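Local coordinates for protein BlEst2 (Bacillus licheniformis, PDB 6WPX) that probably hydrolyses ester bonds as a lipase or esterase with an alpha/beta-hydrolase core, captured here in its propeptide form with an autoinhibitory C-terminal domain, at residues M91-A96 with S127-H132; R301-V307 with G365-S371; K47-F52 with A73-Y78; F213-L217 with S341-D347. All blocks are in the same frame, centred on the assembly; numbering follows the deposited sequence.

Contact 1: residues M91-A96 with S127-H132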
loop_
_atom_site.group_PDB
_atom_site.type_symbol
_atom_site.label_atom_id
_atom_site.label_comp_id
_atom_site.label_asym_id
_atom_site.label_seq_id
_atom_site.Cartn_x
_atom_site.Cartn_y
_atom_site.Cartn_z
ATOM N N MET A 91 -14.250 2.054 2.914
ATOM C CA MET A 91 -14.889 2.280 1.596
ATOM C C MET A 91 -16.415 2.201 1.733
ATOM O O MET A 91 -17.096 2.740 0.878
ATOM C CB MET A 91 -14.372 1.319 0.522
ATOM C CG MET A 91 -14.837 -0.101 0.630
ATOM S SD MET A 91 -14.012 -1.099 1.867
ATOM C CE MET A 91 -12.495 -1.514 1.021
ATOM N N GLN A 92 -16.903 1.542 2.792
ATOM C CA GLN A 92 -18.344 1.448 3.007
ATOM C C GLN A 92 -18.899 2.814 3.454
ATOM O O GLN A 92 -19.833 3.316 2.843
ATOM C CB GLN A 92 -18.691 0.327 4.009
ATOM C CG GLN A 92 -20.208 0.146 4.207
ATOM C CD GLN A 92 -20.592 -1.112 4.960
ATOM O OE1 GLN A 92 -19.949 -1.530 5.927
ATOM N NE2 GLN A 92 -21.688 -1.722 4.553
ATOM N N ASP A 93 -18.303 3.416 4.494
ATOM C CA ASP A 93 -18.727 4.730 4.999
ATOM C C ASP A 93 -18.443 5.788 3.963
ATOM O O ASP A 93 -19.286 6.658 3.732
ATOM C CB ASP A 93 -18.018 5.081 6.300
ATOM C CG ASP A 93 -18.383 4.168 7.457
ATOM O OD1 ASP A 93 -19.515 3.629 7.461
ATOM O OD2 ASP A 93 -17.575 4.039 8.371
ATOM N N ASN A 94 -17.279 5.706 3.317
ATOM C CA ASN A 94 -16.935 6.660 2.263
ATOM C C ASN A 94 -17.792 6.494 1.022
ATOM O O ASN A 94 -18.219 7.487 0.453
ATOM C CB ASN A 94 -15.452 6.645 1.954
ATOM C CG ASN A 94 -14.702 7.569 2.874
ATOM O OD1 ASN A 94 -15.293 8.197 3.756
ATOM N ND2 ASN A 94 -13.409 7.712 2.671
ATOM N N GLY A 95 -18.096 5.254 0.661
ATOM C CA GLY A 95 -18.981 4.927 -0.450
ATOM C C GLY A 95 -20.386 5.436 -0.195
ATOM O O GLY A 95 -20.983 6.042 -1.086
ATOM N N ALA A 96 -20.921 5.241 1.039
ATOM C CA ALA A 96 -22.270 5.738 1.369
ATOM C C ALA A 96 -22.331 7.276 1.296
ATOM O O ALA A 96 -23.250 7.812 0.693
ATOM C CB ALA A 96 -22.710 5.241 2.740
ATOM N N SER A 127 -17.293 1.609 -4.415
ATOM C CA SER A 127 -18.264 1.300 -3.379
ATOM C C SER A 127 -19.500 2.182 -3.569
ATOM O O SER A 127 -20.611 1.660 -3.535
ATOM C CB SER A 127 -17.661 1.520 -2.000
ATOM O OG SER A 127 -18.675 1.410 -1.021
ATOM N N ALA A 128 -19.310 3.510 -3.779
ATOM C CA ALA A 128 -20.421 4.439 -4.000
ATOM C C ALA A 128 -21.263 3.962 -5.168
ATOM O O ALA A 128 -22.469 3.810 -5.019
ATOM C CB ALA A 128 -19.901 5.849 -4.293
ATOM N N LEU A 129 -20.634 3.652 -6.297
ATOM C CA LEU A 129 -21.374 3.251 -7.496
ATOM C C LEU A 129 -22.024 1.885 -7.432
ATOM O O LEU A 129 -23.182 1.748 -7.811
ATOM C CB LEU A 129 -20.457 3.340 -8.714
ATOM C CG LEU A 129 -20.461 4.689 -9.431
ATOM C CD1 LEU A 129 -19.849 5.766 -8.603
ATOM C CD2 LEU A 129 -19.695 4.602 -10.688
ATOM N N ILE A 130 -21.266 0.870 -6.997
ATOM C CA ILE A 130 -21.743 -0.503 -6.997
ATOM C C ILE A 130 -22.583 -0.854 -5.758
ATOM O O ILE A 130 -23.693 -1.344 -5.905
ATOM C CB ILE A 130 -20.531 -1.453 -7.216
ATOM C CG1 ILE A 130 -19.984 -1.273 -8.670
ATOM C CG2 ILE A 130 -20.895 -2.925 -6.886
ATOM C CD1 ILE A 130 -18.591 -1.767 -8.961
ATOM N N HIS A 131 -22.064 -0.621 -4.562
ATOM C CA HIS A 131 -22.739 -0.998 -3.324
ATOM C C HIS A 131 -23.690 0.085 -2.781
ATOM O O HIS A 131 -24.510 -0.211 -1.913
ATOM C CB HIS A 131 -21.704 -1.443 -2.279
ATOM C CG HIS A 131 -20.821 -2.550 -2.775
ATOM N ND1 HIS A 131 -21.330 -3.803 -3.075
ATOM C CD2 HIS A 131 -19.495 -2.548 -3.035
ATOM C CE1 HIS A 131 -20.300 -4.531 -3.466
ATOM N NE2 HIS A 131 -19.175 -3.821 -3.460
ATOM N N HIS A 132 -23.621 1.322 -3.309
ATOM C CA HIS A 132 -24.517 2.391 -2.837
ATOM C C HIS A 132 -25.269 3.032 -3.974
ATOM O O HIS A 132 -25.744 4.160 -3.852
ATOM C CB HIS A 132 -23.764 3.409 -1.964
ATOM C CG HIS A 132 -23.213 2.783 -0.733
ATOM N ND1 HIS A 132 -21.943 2.236 -0.716
ATOM C CD2 HIS A 132 -23.809 2.543 0.454
ATOM C CE1 HIS A 132 -21.802 1.707 0.489
ATOM N NE2 HIS A 132 -22.891 1.889 1.229
#
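Two helices meet almost at right angles here, their axes 8.2 Å apart at the closest approach and crossing at -85°. At the start of the first, Met91 O accepts two hydrogen bonds: one of 2.7 Å from Gly95 N within the helix, the other of 2.8 Å from Ser127 OG across the interface. Gln92 O, already bonded to Ala96 N, lies 3.5 Å from His132 CE1. The side chain of Asn94 ends away from the second helix, its amide bonded to Asp124 and to the backbone of His86. The closest CA-CA approach is at Gly95, whose CA lies 3.9 Å from Ala128 CA; a CB here would clash with Ser127 OG, so glycine is what lets the backbones come so close. Gly95 O also receives a CA-H...O contact from Ala128 CA at 3.4 Å. Ala96 CB then sits over the face of the His132 ring, 4.0 Å from its centroid, a CH-pi contact. That ring is held by a hydrogen bond of 3.2 Å from His132 ND1 to Ser127 O. In sequence, strand 113-118 of the central sheet lies between the two helices; Ala128 packs further on Leu98 and Ala99 of helix 91-109, while Met91 reaches Phe183, Met184 and Phe187 of helix 181-191.

Contact 2: residues R301-V307 with G365-S371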
loop_
_atom_site.group_PDB
_atom_site.type_symbol
_atom_site.label_atom_id
_atom_site.label_comp_id
_atom_site.label_asym_id
_atom_site.label_seq_id
_atom_site.Cartn_x
_atom_site.Cartn_y
_atom_site.Cartn_z
ATOM N N ARG A 301 19.123 0.083 21.167
ATOM C CA ARG A 301 18.531 -1.146 20.669
ATOM C C ARG A 301 19.378 -1.620 19.520
ATOM O O ARG A 301 19.619 -0.874 18.565
ATOM C CB ARG A 301 17.071 -0.965 20.210
ATOM C CG ARG A 301 16.442 -2.241 19.605
ATOM C CD ARG A 301 16.132 -3.240 20.703
ATOM N NE ARG A 301 15.309 -4.362 20.273
ATOM C CZ ARG A 301 14.074 -4.599 20.698
ATOM N NH1 ARG A 301 13.477 -3.757 21.533
ATOM N NH2 ARG A 301 13.411 -5.660 20.264
ATOM N N GLU A 302 19.806 -2.872 19.604
ATOM C CA GLU A 302 20.578 -3.481 18.534
ATOM C C GLU A 302 19.806 -4.660 17.989
ATOM O O GLU A 302 19.175 -5.394 18.755
ATOM C CB GLU A 302 21.970 -3.901 19.006
ATOM C CG GLU A 302 22.791 -2.759 19.597
ATOM C CD GLU A 302 24.267 -3.024 19.854
ATOM O OE1 GLU A 302 25.062 -2.098 19.594
ATOM O OE2 GLU A 302 24.633 -4.111 20.361
ATOM N N GLU A 303 19.840 -4.825 16.662
ATOM C CA GLU A 303 19.201 -5.944 15.972
ATOM C C GLU A 303 20.191 -6.558 15.018
ATOM O O GLU A 303 20.687 -5.879 14.115
ATOM C CB GLU A 303 17.929 -5.503 15.190
ATOM C CG GLU A 303 16.732 -5.193 16.070
ATOM C CD GLU A 303 16.093 -6.336 16.844
ATOM O OE1 GLU A 303 15.224 -6.032 17.693
ATOM O OE2 GLU A 303 16.474 -7.513 16.645
ATOM N N GLU A 304 20.493 -7.827 15.226
ATOM C CA GLU A 304 21.405 -8.537 14.342
ATOM C C GLU A 304 20.617 -9.086 13.166
ATOM O O GLU A 304 19.415 -9.299 13.268
ATOM C CB GLU A 304 22.104 -9.692 15.068
ATOM C CG GLU A 304 23.151 -9.239 16.068
ATOM C CD GLU A 304 23.944 -10.373 16.691
ATOM O OE1 GLU A 304 23.477 -11.534 16.666
ATOM O OE2 GLU A 304 25.044 -10.096 17.214
ATOM N N PHE A 305 21.280 -9.283 12.052
ATOM C CA PHE A 305 20.665 -9.893 10.884
ATOM C C PHE A 305 21.734 -10.523 10.024
ATOM O O PHE A 305 22.808 -9.959 9.848
ATOM C CB PHE A 305 19.754 -8.931 10.087
ATOM C CG PHE A 305 20.420 -7.792 9.354
ATOM C CD1 PHE A 305 20.694 -6.591 10.003
ATOM C CD2 PHE A 305 20.716 -7.895 8.004
ATOM C CE1 PHE A 305 21.296 -5.526 9.322
ATOM C CE2 PHE A 305 21.324 -6.832 7.319
ATOM C CZ PHE A 305 21.594 -5.649 7.977
ATOM N N ALA A 306 21.427 -11.699 9.499
ATOM C CA ALA A 306 22.275 -12.450 8.604
ATOM C C ALA A 306 22.149 -11.887 7.193
ATOM O O ALA A 306 21.058 -11.506 6.743
ATOM C CB ALA A 306 21.859 -13.917 8.603
ATOM N N VAL A 307 23.281 -11.840 6.499
ATOM C CA VAL A 307 23.332 -11.494 5.084
ATOM C C VAL A 307 24.047 -12.692 4.495
ATOM O O VAL A 307 25.207 -12.939 4.830
ATOM C CB VAL A 307 24.044 -10.160 4.749
ATOM C CG1 VAL A 307 24.270 -10.024 3.231
ATOM C CG2 VAL A 307 23.243 -8.968 5.275
ATOM N N GLY A 365 27.560 -12.552 6.301
ATOM C CA GLY A 365 27.763 -12.716 7.730
ATOM C C GLY A 365 26.710 -11.993 8.540
ATOM O O GLY A 365 25.652 -11.627 8.016
ATOM N N THR A 366 26.985 -11.817 9.829
ATOM C CA THR A 366 26.063 -11.172 10.742
ATOM C C THR A 366 26.336 -9.678 10.801
ATOM O O THR A 366 27.387 -9.236 11.291
ATOM C CB THR A 366 26.163 -11.787 12.159
ATOM O OG1 THR A 366 26.117 -13.203 12.059
ATOM C CG2 THR A 366 25.057 -11.274 13.100
ATOM N N TRP A 367 25.376 -8.916 10.330
ATOM C CA TRP A 367 25.387 -7.464 10.389
ATOM C C TRP A 367 24.594 -7.103 11.617
ATOM O O TRP A 367 23.882 -7.943 12.151
ATOM C CB TRP A 367 24.675 -6.871 9.169
ATOM C CG TRP A 367 25.475 -6.938 7.915
ATOM C CD1 TRP A 367 25.891 -8.063 7.268
ATOM C CD2 TRP A 367 25.991 -5.831 7.174
ATOM N NE1 TRP A 367 26.606 -7.724 6.150
ATOM C CE2 TRP A 367 26.675 -6.357 6.058
ATOM C CE3 TRP A 367 25.888 -4.435 7.307
ATOM C CZ2 TRP A 367 27.311 -5.542 5.113
ATOM C CZ3 TRP A 367 26.484 -3.627 6.345
ATOM C CH2 TRP A 367 27.194 -4.182 5.272
ATOM N N LYS A 368 24.674 -5.844 12.041
ATOM C CA LYS A 368 23.961 -5.376 13.217
ATOM C C LYS A 368 23.588 -3.927 13.039
ATOM O O LYS A 368 24.420 -3.098 12.649
ATOM C CB LYS A 368 24.840 -5.590 14.473
ATOM C CG LYS A 368 24.245 -5.099 15.799
ATOM C CD LYS A 368 25.112 -5.504 17.026
ATOM C CE LYS A 368 26.456 -4.813 17.102
ATOM N NZ LYS A 368 27.141 -5.074 18.404
ATOM N N ILE A 369 22.317 -3.621 13.304
ATOM C CA ILE A 369 21.839 -2.248 13.290
ATOM C C ILE A 369 21.749 -1.823 14.748
ATOM O O ILE A 369 21.438 -2.645 15.613
ATOM C CB ILE A 369 20.507 -2.035 12.507
ATOM C CG1 ILE A 369 20.242 -0.501 12.280
ATOM C CG2 ILE A 369 19.318 -2.684 13.239
ATOM C CD1 ILE A 369 19.648 -0.153 11.003
ATOM N N ALA A 370 22.023 -0.558 15.014
ATOM C CA ALA A 370 21.922 -0.009 16.352
ATOM C C ALA A 370 21.218 1.333 16.283
ATOM O O ALA A 370 21.526 2.150 15.424
ATOM C CB ALA A 370 23.310 0.118 16.994
ATOM N N SER A 371 20.246 1.539 17.166
ATOM C CA SER A 371 19.537 2.814 17.282
ATOM C C SER A 371 19.738 3.313 18.702
ATOM O O SER A 371 19.422 2.602 19.660
ATOM C CB SER A 371 18.047 2.647 17.006
ATOM O OG SER A 371 17.371 3.888 17.102
#
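Every backbone donor and acceptor of the four hydrogen-bonded pairs finds its partner across this antiparallel pairing. Arg301 N and O bond to Ser371 O (3.0 Å) and Ser371 N (2.9 Å), Glu303 N and O to Ile369 O and Ile369 N (both 2.9 Å), Phe305 N and O to Trp367 O (2.9 Å) and Trp367 N (2.8 Å), and Val307 N and O to Gly365 O and Gly365 N (both 2.8 Å). The intervening residues direct their backbones outward: Lys368 and Ala370 bond to Thr330 and Lys328 of strand 326-330, and Ala306 N to Asn464 OD1. Among the side chains, Lys368 NZ forms a salt bridge to Glu302 OE2 at 3.3 Å, its hydrogen bond weak, and Arg301 NE one of 3.1 Å to Glu303 OE1 in its own strand. Trp367 NE1 is satisfied by Ala363 O, and Ser371 OG by Glu377. Trp367 CB lies over the face of the Phe305 ring, 3.7 Å from its centroid, a CH-pi contact, and Val307 CG2 touches Trp367 CD1 at 3.4 Å. The face bearing Arg301, Glu303, Phe305 and Ile369 packs on Trp318, Phe379 and Phe381 of a second antiparallel sheet, the arrangement of a beta-sandwich.

Contact 3: residues K47-F52 with A73-Y78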
loop_
_atom_site.group_PDB
_atom_site.type_symbol
_atom_site.label_atom_id
_atom_site.label_comp_id
_atom_site.label_asym_id
_atom_site.label_seq_id
_atom_site.Cartn_x
_atom_site.Cartn_y
_atom_site.Cartn_z
ATOM N N LYS A 47 -18.386 16.995 -22.723
ATOM C CA LYS A 47 -17.513 17.108 -21.556
ATOM C C LYS A 47 -18.280 17.052 -20.223
ATOM O O LYS A 47 -18.621 18.099 -19.671
ATOM C CB LYS A 47 -16.661 18.387 -21.629
ATOM C CG LYS A 47 -15.668 18.412 -22.773
ATOM C CD LYS A 47 -14.939 19.747 -22.802
ATOM C CE LYS A 47 -13.961 19.825 -23.934
ATOM N NZ LYS A 47 -14.660 19.689 -25.251
ATOM N N PRO A 48 -18.479 15.858 -19.621
ATOM C CA PRO A 48 -19.177 15.815 -18.321
ATOM C C PRO A 48 -18.356 16.496 -17.215
ATOM O O PRO A 48 -17.123 16.522 -17.313
ATOM C CB PRO A 48 -19.326 14.306 -18.043
ATOM C CG PRO A 48 -19.210 13.658 -19.407
ATOM C CD PRO A 48 -18.163 14.495 -20.102
ATOM N N PRO A 49 -18.993 17.061 -16.161
ATOM C CA PRO A 49 -18.195 17.638 -15.073
ATOM C C PRO A 49 -17.380 16.539 -14.367
ATOM O O PRO A 49 -17.760 15.364 -14.363
ATOM C CB PRO A 49 -19.255 18.211 -14.120
ATOM C CG PRO A 49 -20.536 18.303 -14.980
ATOM C CD PRO A 49 -20.445 17.133 -15.875
ATOM N N ILE A 50 -16.246 16.920 -13.789
ATOM C CA ILE A 50 -15.404 15.943 -13.085
ATOM C C ILE A 50 -15.523 16.140 -11.601
ATOM O O ILE A 50 -15.345 17.251 -11.119
ATOM C CB ILE A 50 -13.918 16.024 -13.520
ATOM C CG1 ILE A 50 -13.735 15.890 -15.038
ATOM C CG2 ILE A 50 -13.076 15.011 -12.752
ATOM C CD1 ILE A 50 -12.442 16.570 -15.523
ATOM N N VAL A 51 -15.740 15.052 -10.870
ATOM C CA VAL A 51 -15.704 15.076 -9.412
ATOM C C VAL A 51 -14.368 14.454 -9.009
ATOM O O VAL A 51 -14.107 13.289 -9.316
ATOM C CB VAL A 51 -16.907 14.371 -8.748
ATOM C CG1 VAL A 51 -16.737 14.312 -7.222
ATOM C CG2 VAL A 51 -18.199 15.075 -9.117
ATOM N N PHE A 52 -13.526 15.248 -8.335
ATOM C CA PHE A 52 -12.207 14.806 -7.880
ATOM C C PHE A 52 -12.317 14.253 -6.487
ATOM O O PHE A 52 -12.861 14.915 -5.601
ATOM C CB PHE A 52 -11.181 15.943 -7.985
ATOM C CG PHE A 52 -10.838 16.272 -9.420
ATOM C CD1 PHE A 52 -9.824 15.579 -10.091
ATOM C CD2 PHE A 52 -11.520 17.275 -10.105
ATOM C CE1 PHE A 52 -9.500 15.894 -11.415
ATOM C CE2 PHE A 52 -11.163 17.616 -11.418
ATOM C CZ PHE A 52 -10.160 16.918 -12.063
ATOM N N ALA A 73 -8.558 21.397 -15.321
ATOM C CA ALA A 73 -9.930 21.030 -15.684
ATOM C C ALA A 73 -10.639 22.212 -16.339
ATOM O O ALA A 73 -11.157 22.077 -17.451
ATOM C CB ALA A 73 -10.694 20.554 -14.447
ATOM N N TRP A 74 -10.625 23.376 -15.678
ATOM C CA TRP A 74 -11.259 24.591 -16.183
ATOM C C TRP A 74 -10.694 25.031 -17.533
ATOM O O TRP A 74 -11.475 25.251 -18.467
ATOM C CB TRP A 74 -11.169 25.726 -15.155
ATOM C CG TRP A 74 -11.841 26.994 -15.606
ATOM C CD1 TRP A 74 -13.154 27.311 -15.466
ATOM C CD2 TRP A 74 -11.252 28.056 -16.358
ATOM N NE1 TRP A 74 -13.416 28.527 -16.047
ATOM C CE2 TRP A 74 -12.262 29.015 -16.592
ATOM C CE3 TRP A 74 -9.949 28.312 -16.832
ATOM C CZ2 TRP A 74 -12.021 30.204 -17.298
ATOM C CZ3 TRP A 74 -9.720 29.473 -17.550
ATOM C CH2 TRP A 74 -10.739 30.419 -17.752
ATOM N N LYS A 75 -9.351 25.147 -17.664
ATOM C CA LYS A 75 -8.754 25.642 -18.915
ATOM C C LYS A 75 -8.992 24.704 -20.111
ATOM O O LYS A 75 -8.894 25.129 -21.246
ATOM C CB LYS A 75 -7.261 25.984 -18.744
ATOM C CG LYS A 75 -6.302 24.813 -18.788
ATOM C CD LYS A 75 -4.913 25.337 -18.545
ATOM C CE LYS A 75 -3.867 24.272 -18.363
ATOM N NZ LYS A 75 -2.538 24.919 -18.129
ATOM N N ASN A 76 -9.328 23.453 -19.839
ATOM C CA ASN A 76 -9.613 22.464 -20.864
ATOM C C ASN A 76 -11.110 22.294 -21.094
ATOM O O ASN A 76 -11.523 21.370 -21.789
ATOM C CB ASN A 76 -8.905 21.152 -20.567
ATOM C CG ASN A 76 -7.410 21.213 -20.871
ATOM O OD1 ASN A 76 -7.010 21.321 -22.018
ATOM N ND2 ASN A 76 -6.553 21.227 -19.850
ATOM N N GLY A 77 -11.908 23.198 -20.517
ATOM C CA GLY A 77 -13.354 23.270 -20.721
ATOM C C GLY A 77 -14.194 22.343 -19.872
ATOM O O GLY A 77 -15.356 22.088 -20.205
ATOM N N TYR A 78 -13.622 21.862 -18.756
ATOM C CA TYR A 78 -14.324 20.979 -17.853
ATOM C C TYR A 78 -14.761 21.669 -16.591
ATOM O O TYR A 78 -13.957 22.298 -15.899
ATOM C CB TYR A 78 -13.480 19.743 -17.474
ATOM C CG TYR A 78 -13.463 18.682 -18.545
ATOM C CD1 TYR A 78 -12.590 18.770 -19.621
ATOM C CD2 TYR A 78 -14.368 17.628 -18.522
ATOM C CE1 TYR A 78 -12.599 17.820 -20.638
ATOM C CE2 TYR A 78 -14.387 16.670 -19.536
ATOM C CZ TYR A 78 -13.499 16.770 -20.591
ATOM O OH TYR A 78 -13.524 15.858 -21.617
#
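Residues 47-49 run extended through two consecutive prolines into strand 50-53, whereas 73-78 covers the last turn of helix 69-75 and its exit. That exit is a Schellman motif: Tyr78 N bonds to Ala73 O at 2.8 Å and Gly77 N to Trp74 O at 2.9 Å, with Gly77 as the C-prime residue at positive phi (83°). The chain then turns back toward strand 80-83, which runs parallel beside 50-53, so the contact lies inside a beta-alpha-beta unit; Ile50 is backbone-bonded to Asp79 and Ala81. Tyr78 is the centre of the packing. Lys47 lays its aliphatic chain over one face of the ring, with Lys47 CB 3.8 Å from the ring centroid in a CH-pi contact, before its CD passes 3.5 Å from Gly77 O; its NZ pairs with Asp44. Pro48 O approaches the ring edge, 3.2 Å from Tyr78 CD2, and Ile50 CD1 lies 3.7 Å from that same Tyr78 CD2. Deeper in, Phe52 CE2 reaches Ala73 CB at 4.2 Å. Phe264 of helix 260-267 covers Ile50, Ala73 and Tyr78. Since the two segments share neither a hydrogen bond nor a salt bridge, they are held by shape and apolar burial, with the lysine contributing methylenes to the tyrosine ring while its charge is satisfied by Asp44.

Contact 4: residues F213-L217 with S341-D347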
loop_
_atom_site.group_PDB
_atom_site.type_symbol
_atom_site.label_atom_id
_atom_site.label_comp_id
_atom_site.label_asym_id
_atom_site.label_seq_id
_atom_site.Cartn_x
_atom_site.Cartn_y
_atom_site.Cartn_z
ATOM N N PHE A 213 16.444 8.352 -3.391
ATOM C CA PHE A 213 17.118 8.168 -2.103
ATOM C C PHE A 213 17.119 9.508 -1.342
ATOM O O PHE A 213 17.508 10.535 -1.888
ATOM C CB PHE A 213 18.548 7.609 -2.272
ATOM C CG PHE A 213 19.237 7.309 -0.956
ATOM C CD1 PHE A 213 18.801 6.264 -0.141
ATOM C CD2 PHE A 213 20.313 8.081 -0.520
ATOM C CE1 PHE A 213 19.413 6.014 1.096
ATOM C CE2 PHE A 213 20.947 7.813 0.717
ATOM C CZ PHE A 213 20.500 6.779 1.511
ATOM N N GLY A 214 16.573 9.485 -0.134
ATOM C CA GLY A 214 16.436 10.655 0.724
ATOM C C GLY A 214 15.035 11.226 0.771
ATOM O O GLY A 214 14.775 12.090 1.600
ATOM N N SER A 215 14.129 10.776 -0.127
ATOM C CA SER A 215 12.750 11.287 -0.204
ATOM C C SER A 215 11.716 10.360 0.440
ATOM O O SER A 215 12.006 9.188 0.676
ATOM C CB SER A 215 12.374 11.622 -1.648
ATOM O OG SER A 215 12.210 10.454 -2.438
ATOM N N ALA A 216 10.505 10.881 0.693
ATOM C CA ALA A 216 9.395 10.194 1.365
ATOM C C ALA A 216 8.895 8.888 0.720
ATOM O O ALA A 216 8.186 8.143 1.393
ATOM C CB ALA A 216 8.223 11.143 1.544
ATOM N N LEU A 217 9.189 8.622 -0.554
ATOM C CA LEU A 217 8.686 7.362 -1.153
ATOM C C LEU A 217 9.815 6.393 -1.503
ATOM O O LEU A 217 9.602 5.434 -2.248
ATOM C CB LEU A 217 7.775 7.648 -2.375
ATOM C CG LEU A 217 6.448 8.391 -2.104
ATOM C CD1 LEU A 217 5.870 8.968 -3.416
ATOM C CD2 LEU A 217 5.420 7.469 -1.461
ATOM N N SER A 341 20.194 8.134 5.267
ATOM C CA SER A 341 19.415 9.310 4.939
ATOM C C SER A 341 18.210 9.276 5.880
ATOM O O SER A 341 17.877 8.211 6.410
ATOM C CB SER A 341 18.940 9.233 3.496
ATOM O OG SER A 341 18.101 8.098 3.331
ATOM N N ILE A 342 17.569 10.417 6.092
ATOM C CA ILE A 342 16.360 10.516 6.899
ATOM C C ILE A 342 15.237 11.050 5.993
ATOM O O ILE A 342 15.483 11.884 5.117
ATOM C CB ILE A 342 16.582 11.345 8.209
ATOM C CG1 ILE A 342 15.325 11.424 9.103
ATOM C CG2 ILE A 342 17.129 12.747 7.914
ATOM C CD1 ILE A 342 14.885 10.173 9.824
ATOM N N ALA A 343 14.037 10.501 6.145
ATOM C CA ALA A 343 12.884 10.952 5.379
ATOM C C ALA A 343 11.633 10.724 6.203
ATOM O O ALA A 343 11.638 9.903 7.130
ATOM C CB ALA A 343 12.795 10.219 4.050
ATOM N N LYS A 344 10.566 11.473 5.899
ATOM C CA LYS A 344 9.301 11.247 6.574
ATOM C C LYS A 344 8.724 9.978 5.922
ATOM O O LYS A 344 9.055 9.675 4.778
ATOM C CB LYS A 344 8.332 12.414 6.306
ATOM C CG LYS A 344 8.664 13.704 7.026
ATOM C CD LYS A 344 7.552 14.707 6.793
ATOM C CE LYS A 344 7.831 16.031 7.446
ATOM N NZ LYS A 344 6.711 16.987 7.234
ATOM N N THR A 345 7.874 9.242 6.626
ATOM C CA THR A 345 7.205 8.110 5.985
ATOM C C THR A 345 5.936 8.676 5.349
ATOM O O THR A 345 5.582 9.822 5.622
ATOM C CB THR A 345 7.000 6.934 6.936
ATOM O OG1 THR A 345 6.544 7.439 8.173
ATOM C CG2 THR A 345 8.268 6.145 7.153
ATOM N N ALA A 346 5.270 7.915 4.509
ATOM C CA ALA A 346 4.113 8.505 3.814
ATOM C C ALA A 346 2.935 7.538 3.826
ATOM O O ALA A 346 3.105 6.426 4.280
ATOM C CB ALA A 346 4.543 8.804 2.417
ATOM N N ASP A 347 1.792 7.994 3.316
ATOM C CA ASP A 347 0.556 7.177 3.177
ATOM C C ASP A 347 0.251 6.423 4.479
ATOM O O ASP A 347 0.081 7.044 5.517
ATOM C CB ASP A 347 0.522 6.355 1.870
ATOM C CG ASP A 347 1.644 5.344 1.553
ATOM O OD1 ASP A 347 2.673 5.753 1.002
ATOM O OD2 ASP A 347 1.465 4.150 1.852
#
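A loop of the alpha/beta-hydrolase domain, leading into helix 218-224, here runs over strand 341-344, an outermost strand of an antiparallel sheet in the beta-sandwich that follows the hydrolase core. The contact joins that core to the sandwich. The backbones touch without hydrogen bonding: Ala216 CA offers a CA-H...O contact of 3.5 Å to Lys344 O, while the strand's backbone is hydrogen-bonded to strand 353-360, Ser341 to Ser356 and Ala343 to Val354. The backbone angles of Gly214 suit glycine, because a CB would press on the Phe213 carbonyl. The Ala343 methyl makes van der Waals contacts with two carbonyls, its CB lying 3.7 Å from Gly214 O and 3.6 Å from Ser215 O. Apolar contacts are those of Ala346 CB, which meets Ala216 CB at 4.4 Å and Leu217 CD2 at 4.2 Å. At the other end, the aromatic ring of Phe213 lies under a hydroxyl: Ser341 OG sits over its face, 3.3 Å from Phe213 CZ.

From the N terminus, contact 3 comes first, closing the strand-to-helix half of the beta-alpha-beta unit that ends in strand 80-83. Contact 1 follows in series, bringing helix 121-131 back onto helix 91-109 after strand 113-118; the two centres are 23 Å apart, both within the alpha/beta domain. Contact 4 opens in that domain but closes 124 residues later in the beta-sandwich, making it the one inter-domain tie of the four. Contact 2 crosses it along the chain, since 301-307 falls between the segments of contact 4 and 365-371 beyond them. Contact 2 pairs two strands within the sandwich, about 46 Å from contact 1 between centres.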